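Local structure of porphyranase B (3JUU) at residues 105-110 and 206-211; 125-130 and 142-147; 138-143 and 231-236; 169-174 and 212-217. The protein cleaves the sulfated red-algal polysaccharide porphyran at linkages between beta-D-galactopyranose and alpha-L-galactopyranose-6-sulfate, as a family GH16 glycoside hydrolase. All blocks are in the same frame, centred on the assembly; numbering follows the deposited sequence.

Contact 1 of 4, residues 105-110 and 206-211; sequences MTYGYY and VWWKSK
W208 and Y107 meet at about a right angle, the edge of the tyrosine ring turned toward the face of the indole. In this T-shaped pair the Y107 ring centroid lies 5.0 Å from that of the five-membered ring of W208, with the planes at 65°. The indole face also takes the backbone that leads into the tyrosine: Y107 N sits 3.2 Å above the plane of the W208 ring, toward its rim, and Y107 CA makes a CH-pi contact with the five-membered ring. W208 lies on the same face of the sheet as Y110 and V206, and its CG, anti to the backbone N (chi1 175°), comes 3.8 Å from Y107 CA. On the Y107 ring, T106 CG2 covers one face over its centre.

Around this aromatic pair the strands run antiparallel. G108 and W208 form a hydrogen-bonded pair, with W208 N to G108 O at 2.8 Å, and Y110 and V206 form another. At the backbone angles of G108 a CB would jam against Y107 O, and Y110 OH would crowd it as well. That hydroxyl donates to Y107 O at 2.8 Å from above the carbonyl plane. Beyond the strands, W208 NE1 donates to F232 O, and a water joins Y107 OH to K211 N.

An alanine in place of W208 would probably leave the F232 carbonyl without this donor, the Y107 edge without its facing ring, and a gap beneath the 105-107 backbone. The indole is thus fixed by backbone and ring against its face and by one N-H to F232 O, a bond that ties strand 202-210 to the 231-236 loop.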
# COMPACT_ATOMS: atom_id res chain seq x y z
N MET A 105 12.91 -6.92 0.62
CA MET A 105 13.07 -8.33 0.29
C MET A 105 12.75 -8.51 -1.22
O MET A 105 12.10 -7.68 -1.87
CB MET A 105 12.17 -9.19 1.25
CG MET A 105 12.14 -10.79 1.10
SD MET A 105 13.88 -11.39 1.10
CE MET A 105 14.35 -11.01 2.85
N THR A 106 13.22 -9.64 -1.77
CA THR A 106 12.78 -10.08 -3.13
C THR A 106 11.97 -11.36 -2.96
O THR A 106 12.47 -12.33 -2.37
CB THR A 106 14.00 -10.29 -4.05
OG1 THR A 106 14.90 -9.17 -3.91
CG2 THR A 106 13.53 -10.34 -5.55
N TYR A 107 10.74 -11.36 -3.49
CA TYR A 107 9.76 -12.47 -3.39
C TYR A 107 9.21 -12.64 -2.00
O TYR A 107 9.74 -12.07 -1.04
CB TYR A 107 10.30 -13.84 -3.93
CG TYR A 107 11.03 -13.67 -5.24
CD1 TYR A 107 10.43 -13.05 -6.33
CD2 TYR A 107 12.39 -14.01 -5.32
CE1 TYR A 107 11.16 -12.81 -7.53
CE2 TYR A 107 13.10 -13.79 -6.51
CZ TYR A 107 12.45 -13.23 -7.61
OH TYR A 107 13.15 -12.97 -8.77
N GLY A 108 8.14 -13.40 -1.89
CA GLY A 108 7.57 -13.74 -0.62
C GLY A 108 6.07 -13.44 -0.56
O GLY A 108 5.45 -13.16 -1.59
N TYR A 109 5.45 -13.57 0.63
CA TYR A 109 4.02 -13.35 0.78
C TYR A 109 3.87 -12.12 1.71
O TYR A 109 4.46 -12.10 2.81
CB TYR A 109 3.32 -14.63 1.38
CG TYR A 109 1.81 -14.43 1.37
CD1 TYR A 109 1.08 -14.63 0.16
CD2 TYR A 109 1.07 -13.96 2.52
CE1 TYR A 109 -0.26 -14.37 0.08
CE2 TYR A 109 -0.31 -13.73 2.43
CZ TYR A 109 -0.97 -13.92 1.18
OH TYR A 109 -2.34 -13.73 1.12
N TYR A 110 3.02 -11.16 1.34
CA TYR A 110 2.95 -9.90 2.10
C TYR A 110 1.53 -9.61 2.29
O TYR A 110 0.77 -9.52 1.29
CB TYR A 110 3.57 -8.75 1.27
CG TYR A 110 5.03 -9.02 1.00
CD1 TYR A 110 5.99 -8.49 1.88
CD2 TYR A 110 5.45 -9.81 -0.08
CE1 TYR A 110 7.36 -8.76 1.67
CE2 TYR A 110 6.76 -10.07 -0.27
CZ TYR A 110 7.72 -9.55 0.62
OH TYR A 110 9.07 -9.80 0.41
N VAL A 206 -0.55 -10.48 -1.14
CA VAL A 206 0.02 -10.83 -2.44
C VAL A 206 1.07 -11.91 -2.24
O VAL A 206 1.98 -11.80 -1.37
CB VAL A 206 0.62 -9.61 -3.16
CG1 VAL A 206 1.83 -8.99 -2.36
CG2 VAL A 206 1.02 -10.00 -4.62
N TRP A 207 0.99 -12.95 -3.07
CA TRP A 207 2.17 -13.87 -3.23
C TRP A 207 3.03 -13.42 -4.36
O TRP A 207 2.65 -13.55 -5.54
CB TRP A 207 1.71 -15.32 -3.43
CG TRP A 207 2.83 -16.31 -3.36
CD1 TRP A 207 4.09 -16.12 -2.85
CD2 TRP A 207 2.81 -17.65 -3.89
NE1 TRP A 207 4.83 -17.30 -2.98
CE2 TRP A 207 4.06 -18.23 -3.61
CE3 TRP A 207 1.84 -18.41 -4.55
CZ2 TRP A 207 4.39 -19.57 -4.02
CZ3 TRP A 207 2.17 -19.77 -4.95
CH2 TRP A 207 3.44 -20.30 -4.70
N TRP A 208 4.13 -12.74 -4.02
CA TRP A 208 5.10 -12.34 -5.00
C TRP A 208 5.95 -13.61 -5.21
O TRP A 208 7.01 -13.76 -4.59
CB TRP A 208 5.92 -11.17 -4.45
CG TRP A 208 7.04 -10.70 -5.30
CD1 TRP A 208 7.28 -10.97 -6.62
CD2 TRP A 208 8.04 -9.74 -4.89
NE1 TRP A 208 8.42 -10.32 -7.04
CE2 TRP A 208 8.90 -9.54 -6.01
CE3 TRP A 208 8.27 -9.03 -3.68
CZ2 TRP A 208 10.04 -8.67 -5.97
CZ3 TRP A 208 9.45 -8.18 -3.63
CH2 TRP A 208 10.29 -8.02 -4.78
N LYS A 209 5.47 -14.50 -6.08
CA LYS A 209 5.96 -15.88 -6.19
C LYS A 209 7.27 -15.91 -6.94
O LYS A 209 8.18 -16.65 -6.55
CB LYS A 209 4.86 -16.73 -6.88
CG LYS A 209 5.33 -18.16 -7.22
CD LYS A 209 4.16 -18.78 -7.98
CE LYS A 209 4.42 -20.28 -8.23
NZ LYS A 209 5.64 -20.49 -9.01
N SER A 210 7.38 -15.18 -8.04
CA SER A 210 8.60 -15.18 -8.88
C SER A 210 8.66 -13.89 -9.64
O SER A 210 7.75 -13.04 -9.50
CB SER A 210 8.58 -16.37 -9.86
OG SER A 210 7.64 -16.09 -10.86
N LYS A 211 9.66 -13.73 -10.52
CA LYS A 211 9.80 -12.46 -11.24
C LYS A 211 8.59 -12.24 -12.18
O LYS A 211 8.35 -11.13 -12.58
CB LYS A 211 11.09 -12.45 -12.08
CG LYS A 211 10.97 -13.48 -13.28
CD LYS A 211 12.31 -13.66 -14.03
CE LYS A 211 12.11 -14.82 -15.05
NZ LYS A 211 13.21 -14.96 -16.08
O HOH W 1 11.97 -15.34 -10.47

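Contact 2 of 4, residues 125-130 and 142-147; sequences FWLINE and TELDIQ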
# COMPACT_ATOMS: atom_id res chain seq x y z
N PHE A 125 -1.69 -0.19 0.38
CA PHE A 125 -0.70 -1.15 0.89
C PHE A 125 0.01 -1.68 -0.37
O PHE A 125 -0.71 -2.17 -1.29
CB PHE A 125 -1.46 -2.31 1.54
CG PHE A 125 -0.57 -3.39 2.10
CD1 PHE A 125 0.55 -3.08 2.93
CD2 PHE A 125 -0.80 -4.76 1.79
CE1 PHE A 125 1.36 -4.11 3.44
CE2 PHE A 125 0.01 -5.80 2.32
CZ PHE A 125 1.10 -5.50 3.10
N TRP A 126 1.33 -1.52 -0.45
CA TRP A 126 2.05 -1.75 -1.73
C TRP A 126 3.54 -1.96 -1.52
O TRP A 126 4.04 -1.78 -0.36
CB TRP A 126 1.73 -0.68 -2.80
CG TRP A 126 1.88 0.81 -2.36
CD1 TRP A 126 1.06 1.45 -1.47
CD2 TRP A 126 2.88 1.75 -2.76
NE1 TRP A 126 1.48 2.78 -1.35
CE2 TRP A 126 2.58 2.98 -2.13
CE3 TRP A 126 3.97 1.69 -3.67
CZ2 TRP A 126 3.39 4.15 -2.25
CZ3 TRP A 126 4.76 2.86 -3.87
CH2 TRP A 126 4.45 4.11 -3.16
N LEU A 127 4.23 -2.31 -2.61
CA LEU A 127 5.68 -2.58 -2.59
C LEU A 127 6.25 -1.78 -3.71
O LEU A 127 5.62 -1.68 -4.78
CB LEU A 127 5.93 -4.10 -2.94
CG LEU A 127 5.60 -5.02 -1.73
CD1 LEU A 127 5.21 -6.48 -2.11
CD2 LEU A 127 6.84 -5.04 -0.82
N ILE A 128 7.45 -1.24 -3.54
CA ILE A 128 8.12 -0.60 -4.68
C ILE A 128 9.62 -0.85 -4.49
O ILE A 128 10.09 -0.97 -3.38
CB ILE A 128 7.69 0.93 -4.82
CG1 ILE A 128 8.19 1.56 -6.12
CG2 ILE A 128 8.21 1.74 -3.56
CD1 ILE A 128 7.64 2.89 -6.44
N ASN A 129 10.38 -0.87 -5.58
CA ASN A 129 11.82 -0.92 -5.46
C ASN A 129 12.32 0.53 -5.27
O ASN A 129 11.52 1.50 -5.27
CB ASN A 129 12.44 -1.61 -6.69
CG ASN A 129 12.46 -0.73 -7.94
OD1 ASN A 129 11.53 0.09 -8.18
ND2 ASN A 129 13.56 -0.86 -8.74
N GLU A 130 13.62 0.67 -5.15
CA GLU A 130 14.20 2.02 -4.92
C GLU A 130 15.34 2.19 -5.95
O GLU A 130 16.50 1.97 -5.65
CB GLU A 130 14.65 2.11 -3.44
CG GLU A 130 13.42 2.32 -2.54
CD GLU A 130 13.76 2.45 -1.08
OE1 GLU A 130 14.94 2.27 -0.73
OE2 GLU A 130 12.84 2.69 -0.25
N THR A 142 9.75 -0.87 -10.39
CA THR A 142 8.79 -1.94 -10.37
C THR A 142 7.95 -1.59 -9.13
O THR A 142 8.45 -1.35 -8.06
CB THR A 142 9.44 -3.36 -10.16
OG1 THR A 142 10.21 -3.40 -8.94
CG2 THR A 142 10.33 -3.74 -11.29
N GLU A 143 6.64 -1.50 -9.32
CA GLU A 143 5.71 -1.19 -8.21
C GLU A 143 4.64 -2.24 -8.23
O GLU A 143 4.05 -2.50 -9.27
CB GLU A 143 5.09 0.22 -8.47
CG GLU A 143 4.03 0.58 -7.37
CD GLU A 143 3.40 1.96 -7.68
OE1 GLU A 143 3.90 2.72 -8.56
OE2 GLU A 143 2.35 2.26 -7.05
N LEU A 144 4.39 -2.82 -7.05
CA LEU A 144 3.37 -3.88 -6.87
C LEU A 144 2.33 -3.34 -5.84
O LEU A 144 2.56 -3.29 -4.65
CB LEU A 144 4.10 -5.18 -6.36
CG LEU A 144 3.34 -6.53 -6.51
CD1 LEU A 144 4.16 -7.66 -5.91
CD2 LEU A 144 1.92 -6.47 -5.89
N ASP A 145 1.18 -2.91 -6.35
CA ASP A 145 0.07 -2.39 -5.50
C ASP A 145 -0.87 -3.50 -5.06
O ASP A 145 -1.51 -4.17 -5.89
CB ASP A 145 -0.68 -1.32 -6.31
CG ASP A 145 0.27 -0.22 -6.78
OD1 ASP A 145 0.90 0.43 -5.89
OD2 ASP A 145 0.44 -0.06 -8.00
N ILE A 146 -0.98 -3.68 -3.75
CA ILE A 146 -1.73 -4.79 -3.25
C ILE A 146 -3.16 -4.33 -3.06
O ILE A 146 -4.13 -4.97 -3.52
CB ILE A 146 -1.09 -5.36 -1.96
CG1 ILE A 146 0.33 -5.72 -2.23
CG2 ILE A 146 -1.96 -6.54 -1.36
CD1 ILE A 146 1.15 -5.82 -1.04
N GLN A 147 -3.33 -3.15 -2.39
CA GLN A 147 -4.64 -2.56 -2.35
C GLN A 147 -4.50 -1.03 -2.43
O GLN A 147 -3.65 -0.43 -1.75
CB GLN A 147 -5.40 -2.96 -1.05
CG GLN A 147 -6.63 -2.16 -0.67
CD GLN A 147 -7.79 -2.27 -1.67
OE1 GLN A 147 -7.55 -2.42 -2.87
NE2 GLN A 147 -9.06 -2.19 -1.19
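W126 and D145 lie side by side across a non-hydrogen-bonded pair, and the bump that fits here is W126 CB, lodged between L144 O at 3.3 Å and D145 OD1 at 3.4 Å. W126 CG sits between the backbone N and the carbonyl carbon (chi1 51°); from there the indole crosses E143 obliquely, with E143 OE2 3.8 Å from W126 CE3. E143 OE1 forms a salt bridge with R174 NH2. On the other face of the strands L127 and L144 point the same way and touch CB to CB at 4.0 Å. Beside them I146 packs onto the F125 ring, its CD1 against CD2 and CE2 (3.5 Å to F125 CE2) and its CG2 against CD2. The register slips there: I146 N and Q147 N both donate to F125 O, the mark of a classic beta bulge. Toward the other end, N129 crosses T142 at about a right angle; N129 N donates to T142 O, T142 N donates to N129 OD1 from above the amide plane at 3.0 Å, and N129 ND2 reaches R140 O.

The sequence from E143 through D145 to E148 matches the GH16 signature E-x-D-x-x-E, in which E143 is probably the nucleophile and E148 the proton donor; the bulge at I146 and Q147 is characteristic of this catalytic strand.

Contact 3 of 4, residues 138-143 and 231-236; sequences DKRTTE and DFDIEM
D231 offers its backbone carbonyl to R140, which grips that one oxygen end-on with two nitrogens, NH1 at 2.9 Å and NH2 at 3.1 Å from D231 O. The oxygen lies in the guanidinium plane. The chain of R140, extended from CG to NE, carries the guanidinium across to it, and R140 also makes a cation-pi contact with Y182.

F232 comes next and turns its ring to T142. T142 CB stands over one face, offset toward the rim, in a CH-pi contact 3.9 Å from the F232 ring centroid, while E143 O approaches CZ of the same ring obliquely.

D233 follows with a salt bridge, its OD1 3.0 Å from R140 NH2, the carboxylate turned 58° from the guanidinium plane. A water donates to D138 OD1 and, weakly, to D233 OD1, two acids whose mutual repulsion R140 would probably ease.

I234 lays CD1 over a face of the guanidinium, 3.5 Å above the R140 plane, and sets CG1 against D138 OD1. A second water accepts from I234 N and also bonds T142 OG1.

M236 closes the row with its sulfur, SD being 3.4 Å from T142 O and 3.5 Å from T142 OG1.

An alanine at R140 would probably leave D231 O without two donors, D233 without its opposite charge, and I234 CD1 without the flat group it lies over.

The arrangement clasps the loop before strand 237-242 to the start of the strand that carries E143, the probable nucleophile, and so belongs to the surroundings of the GH16 active site.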
# COMPACT_ATOMS: atom_id res chain seq x y z
N ASP A 138 18.60 -2.24 -13.03
CA ASP A 138 17.78 -2.26 -11.80
C ASP A 138 17.35 -0.90 -11.31
O ASP A 138 16.56 -0.80 -10.39
CB ASP A 138 18.46 -3.00 -10.66
CG ASP A 138 18.64 -4.52 -10.94
OD1 ASP A 138 18.02 -5.08 -11.89
OD2 ASP A 138 19.38 -5.08 -10.15
N LYS A 139 17.80 0.18 -11.96
CA LYS A 139 17.33 1.54 -11.66
C LYS A 139 15.89 1.75 -12.17
O LYS A 139 15.26 2.75 -11.83
CB LYS A 139 18.27 2.60 -12.33
CG LYS A 139 19.69 2.67 -11.65
CD LYS A 139 20.53 3.84 -12.32
CE LYS A 139 22.00 3.54 -12.30
NZ LYS A 139 22.49 3.49 -10.84
N ARG A 140 15.40 0.88 -13.05
CA ARG A 140 13.99 0.94 -13.53
C ARG A 140 13.11 0.71 -12.29
O ARG A 140 13.57 0.18 -11.29
CB ARG A 140 13.71 -0.19 -14.55
CG ARG A 140 13.89 -1.58 -13.94
CD ARG A 140 13.96 -2.64 -15.08
NE ARG A 140 14.29 -3.97 -14.56
CZ ARG A 140 13.43 -4.90 -14.13
NH1 ARG A 140 12.13 -4.72 -14.13
NH2 ARG A 140 13.90 -6.05 -13.66
N THR A 141 11.86 1.15 -12.38
CA THR A 141 10.90 1.04 -11.28
C THR A 141 10.02 -0.17 -11.48
O THR A 141 9.52 -0.40 -12.60
CB THR A 141 10.01 2.28 -11.27
OG1 THR A 141 10.88 3.39 -11.01
CG2 THR A 141 8.96 2.19 -10.12
N THR A 142 9.75 -0.87 -10.39
CA THR A 142 8.79 -1.94 -10.37
C THR A 142 7.95 -1.59 -9.13
O THR A 142 8.45 -1.35 -8.06
CB THR A 142 9.44 -3.36 -10.16
OG1 THR A 142 10.21 -3.40 -8.94
CG2 THR A 142 10.33 -3.74 -11.29
N GLU A 143 6.64 -1.50 -9.32
CA GLU A 143 5.71 -1.19 -8.21
C GLU A 143 4.64 -2.24 -8.23
O GLU A 143 4.05 -2.50 -9.27
CB GLU A 143 5.09 0.22 -8.47
CG GLU A 143 4.03 0.58 -7.37
CD GLU A 143 3.40 1.96 -7.68
OE1 GLU A 143 3.90 2.72 -8.56
OE2 GLU A 143 2.35 2.26 -7.05
N ASP A 231 9.96 -8.10 -15.59
CA ASP A 231 10.39 -8.95 -14.45
C ASP A 231 10.42 -8.19 -13.08
O ASP A 231 11.08 -7.14 -12.93
CB ASP A 231 11.80 -9.40 -14.66
CG ASP A 231 11.95 -10.42 -15.79
OD1 ASP A 231 10.95 -11.09 -16.13
OD2 ASP A 231 13.12 -10.51 -16.30
N PHE A 232 9.75 -8.73 -12.09
CA PHE A 232 9.82 -8.19 -10.71
C PHE A 232 10.88 -9.01 -9.94
O PHE A 232 10.51 -9.82 -9.10
CB PHE A 232 8.43 -8.26 -10.07
CG PHE A 232 7.50 -7.09 -10.45
CD1 PHE A 232 7.74 -6.29 -11.59
CD2 PHE A 232 6.41 -6.77 -9.64
CE1 PHE A 232 6.89 -5.21 -11.98
CE2 PHE A 232 5.55 -5.66 -10.01
CZ PHE A 232 5.83 -4.84 -11.16
N ASP A 233 12.18 -8.80 -10.26
CA ASP A 233 13.20 -9.58 -9.59
C ASP A 233 14.13 -8.64 -8.82
O ASP A 233 15.32 -9.00 -8.58
CB ASP A 233 13.98 -10.41 -10.61
CG ASP A 233 14.52 -9.57 -11.75
OD1 ASP A 233 14.30 -8.34 -11.79
OD2 ASP A 233 15.08 -10.17 -12.70
N ILE A 234 13.61 -7.43 -8.48
CA ILE A 234 14.44 -6.39 -7.77
C ILE A 234 13.86 -6.28 -6.34
O ILE A 234 12.64 -6.33 -6.18
CB ILE A 234 14.43 -4.95 -8.46
CG1 ILE A 234 14.85 -5.04 -9.97
CG2 ILE A 234 15.44 -4.01 -7.73
CD1 ILE A 234 14.42 -3.93 -10.81
N GLU A 235 14.74 -6.13 -5.36
CA GLU A 235 14.32 -5.95 -3.94
C GLU A 235 13.28 -4.84 -3.81
O GLU A 235 13.41 -3.76 -4.43
CB GLU A 235 15.57 -5.53 -3.08
CG GLU A 235 15.27 -5.57 -1.59
CD GLU A 235 16.50 -5.15 -0.76
OE1 GLU A 235 17.50 -4.77 -1.38
OE2 GLU A 235 16.43 -5.08 0.45
N MET A 236 12.22 -5.10 -3.04
CA MET A 236 11.18 -4.08 -2.87
C MET A 236 10.91 -3.84 -1.39
O MET A 236 11.27 -4.64 -0.55
CB MET A 236 9.88 -4.47 -3.60
CG MET A 236 10.06 -4.26 -5.11
SD MET A 236 8.48 -4.12 -6.02
CE MET A 236 8.00 -5.80 -6.25
O HOH W 2 17.17 -7.65 -12.00
O HOH W 3 10.94 -6.20 -8.40

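Contact 4 of 4, residues 169-174 and 212-217; sequences SNTHSR and DEIIFF. With SO4 (sulfate ion), chain G.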
# COMPACT_ATOMS: atom_id res chain seq x y z
N SER A 169 -5.81 -3.82 -7.39
CA SER A 169 -4.39 -4.22 -7.31
C SER A 169 -3.75 -3.90 -8.63
O SER A 169 -4.47 -3.64 -9.67
CB SER A 169 -4.27 -5.73 -7.09
OG SER A 169 -4.99 -6.11 -5.88
N ASN A 170 -2.43 -3.75 -8.63
CA ASN A 170 -1.76 -3.32 -9.86
C ASN A 170 -0.31 -3.70 -9.89
O ASN A 170 0.29 -4.08 -8.86
CB ASN A 170 -1.94 -1.77 -10.05
CG ASN A 170 -2.08 -1.36 -11.54
OD1 ASN A 170 -1.47 -1.98 -12.41
ND2 ASN A 170 -2.82 -0.29 -11.80
N THR A 171 0.28 -3.68 -11.09
CA THR A 171 1.76 -3.95 -11.20
C THR A 171 2.24 -2.96 -12.26
O THR A 171 1.60 -2.81 -13.29
CB THR A 171 2.11 -5.44 -11.62
OG1 THR A 171 1.41 -5.73 -12.85
CG2 THR A 171 1.64 -6.54 -10.49
N HIS A 172 3.30 -2.22 -11.99
CA HIS A 172 3.75 -1.20 -12.90
C HIS A 172 5.21 -1.40 -13.22
O HIS A 172 5.99 -1.69 -12.31
CB HIS A 172 3.67 0.21 -12.26
CG HIS A 172 2.29 0.60 -11.87
ND1 HIS A 172 1.34 0.97 -12.80
CD2 HIS A 172 1.67 0.63 -10.66
CE1 HIS A 172 0.23 1.30 -12.17
NE2 HIS A 172 0.40 1.10 -10.88
N SER A 173 5.56 -1.11 -14.47
CA SER A 173 6.97 -1.03 -14.87
C SER A 173 7.13 0.36 -15.51
O SER A 173 6.39 0.73 -16.44
CB SER A 173 7.28 -2.14 -15.90
OG SER A 173 8.52 -1.80 -16.55
N ARG A 174 8.09 1.14 -15.04
CA ARG A 174 8.33 2.49 -15.62
C ARG A 174 9.73 2.99 -15.36
O ARG A 174 10.53 2.25 -14.71
CB ARG A 174 7.33 3.52 -15.10
CG ARG A 174 7.35 3.66 -13.51
CD ARG A 174 6.44 4.82 -13.04
NE ARG A 174 6.51 4.91 -11.59
CZ ARG A 174 5.82 4.14 -10.76
NH1 ARG A 174 4.93 3.22 -11.22
NH2 ARG A 174 6.01 4.28 -9.48
N ASP A 212 7.83 -13.29 -12.53
CA ASP A 212 6.73 -13.07 -13.45
C ASP A 212 5.39 -13.65 -13.00
O ASP A 212 4.50 -13.82 -13.86
CB ASP A 212 7.05 -13.60 -14.87
CG ASP A 212 7.47 -15.04 -14.88
OD1 ASP A 212 7.17 -15.82 -13.96
OD2 ASP A 212 8.15 -15.42 -15.87
N GLU A 213 5.21 -13.91 -11.70
CA GLU A 213 3.97 -14.49 -11.21
C GLU A 213 3.60 -13.79 -9.93
O GLU A 213 4.36 -13.89 -8.95
CB GLU A 213 4.16 -15.98 -10.87
CG GLU A 213 4.60 -16.81 -12.04
CD GLU A 213 4.93 -18.24 -11.56
OE1 GLU A 213 6.08 -18.43 -11.11
OE2 GLU A 213 4.00 -19.07 -11.55
N ILE A 214 2.47 -13.06 -9.95
CA ILE A 214 2.07 -12.28 -8.78
C ILE A 214 0.65 -12.76 -8.53
O ILE A 214 -0.15 -12.70 -9.43
CB ILE A 214 2.08 -10.77 -9.13
CG1 ILE A 214 3.47 -10.29 -9.68
CG2 ILE A 214 1.52 -9.92 -7.95
CD1 ILE A 214 4.58 -10.27 -8.71
N ILE A 215 0.33 -13.19 -7.31
CA ILE A 215 -0.97 -13.76 -7.03
C ILE A 215 -1.61 -13.02 -5.88
O ILE A 215 -1.04 -12.94 -4.83
CB ILE A 215 -0.86 -15.28 -6.66
CG1 ILE A 215 -0.32 -16.02 -7.89
CG2 ILE A 215 -2.24 -15.85 -6.33
CD1 ILE A 215 1.09 -16.34 -7.81
N PHE A 216 -2.79 -12.47 -6.12
CA PHE A 216 -3.42 -11.58 -5.09
C PHE A 216 -4.46 -12.35 -4.29
O PHE A 216 -5.20 -13.17 -4.86
CB PHE A 216 -4.10 -10.37 -5.78
CG PHE A 216 -3.11 -9.41 -6.37
CD1 PHE A 216 -2.37 -8.57 -5.53
CD2 PHE A 216 -2.92 -9.35 -7.76
CE1 PHE A 216 -1.37 -7.74 -6.07
CE2 PHE A 216 -1.99 -8.45 -8.33
CZ PHE A 216 -1.24 -7.63 -7.46
N PHE A 217 -4.56 -12.06 -2.98
CA PHE A 217 -5.54 -12.73 -2.09
C PHE A 217 -6.32 -11.67 -1.35
O PHE A 217 -5.79 -10.59 -0.95
CB PHE A 217 -4.78 -13.50 -1.00
CG PHE A 217 -4.19 -14.78 -1.51
CD1 PHE A 217 -4.82 -15.97 -1.22
CD2 PHE A 217 -3.01 -14.75 -2.35
CE1 PHE A 217 -4.33 -17.18 -1.72
CE2 PHE A 217 -2.47 -15.98 -2.81
CZ PHE A 217 -3.19 -17.17 -2.51
S SO4 G . 8.30 7.23 -9.18
O1 SO4 G . 7.54 8.28 -8.60
O2 SO4 G . 8.18 5.98 -8.45
O3 SO4 G . 7.93 7.16 -10.61
O4 SO4 G . 9.68 7.50 -8.86
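S169 rests its CB squarely on the face of the F216 ring, in a contact between strands of the jelly-roll beta-sandwich that are not neighbours: their axes pass 9.3 Å apart, too far for backbone pairing, and the contact is made largely by side chains. S169 CB lies 3.5 Å from the F216 ring centroid, only 7° off the ring normal, a CH-pi contact over the middle of the face. F216 CG, anti to its own carbonyl carbon (chi1 -70°), is 3.9 Å from S169 CB. S169 OG also stands over this face, toward the rim, 3.6 Å from F216 CD1, yet spends its hydrogen on I146 O, so the hydroxyl is satisfied while CB does the packing.

T171 meets the ring differently. Its methyl CG2 comes in at the edge, near the ring plane, 4.3 Å from F216 CZ, and the same methyl touches I214 CG2 at 4.2 Å. Its hydroxyl is used elsewhere, on S187 O. One aromatic ring thus receives one side chain on its face and another on its rim, with L144 and V206 also against it.

At the C-terminal end of segment 169-174, R174 turns the edge of its guanidinium to a sulfate ion, probably from the crystallisation liquor and also bonded by N175 ND2, while NH2 forms a salt bridge with E143. The sulfur lies in the guanidinium plane, and two nearly straight bonds run from R174 NE to O3 at 2.8 Å and from R174 NH2 to O2 at 2.9 Å.

The four contacts occupy one region of the jelly roll, with centres 8 to 12 Å apart. Contacts 2 and 3 share T142 and E143, so the probable nucleophile belongs to both, and contact 4 reaches it through R174, whose NH2 lies 2.8 Å from E143 OE1. Contact 1 packs against contact 2, V206 CG1 being 3.5 Å from I146 CD1, and against contact 4 through V206 CG2, 3.4 Å from I214 CG2. It reaches contact 3 by backbone, with M105 O 2.8 Å from M236 N. The side chain of W208 stays about 10 Å from that of E143, so contact 1 does not itself touch the nucleophile.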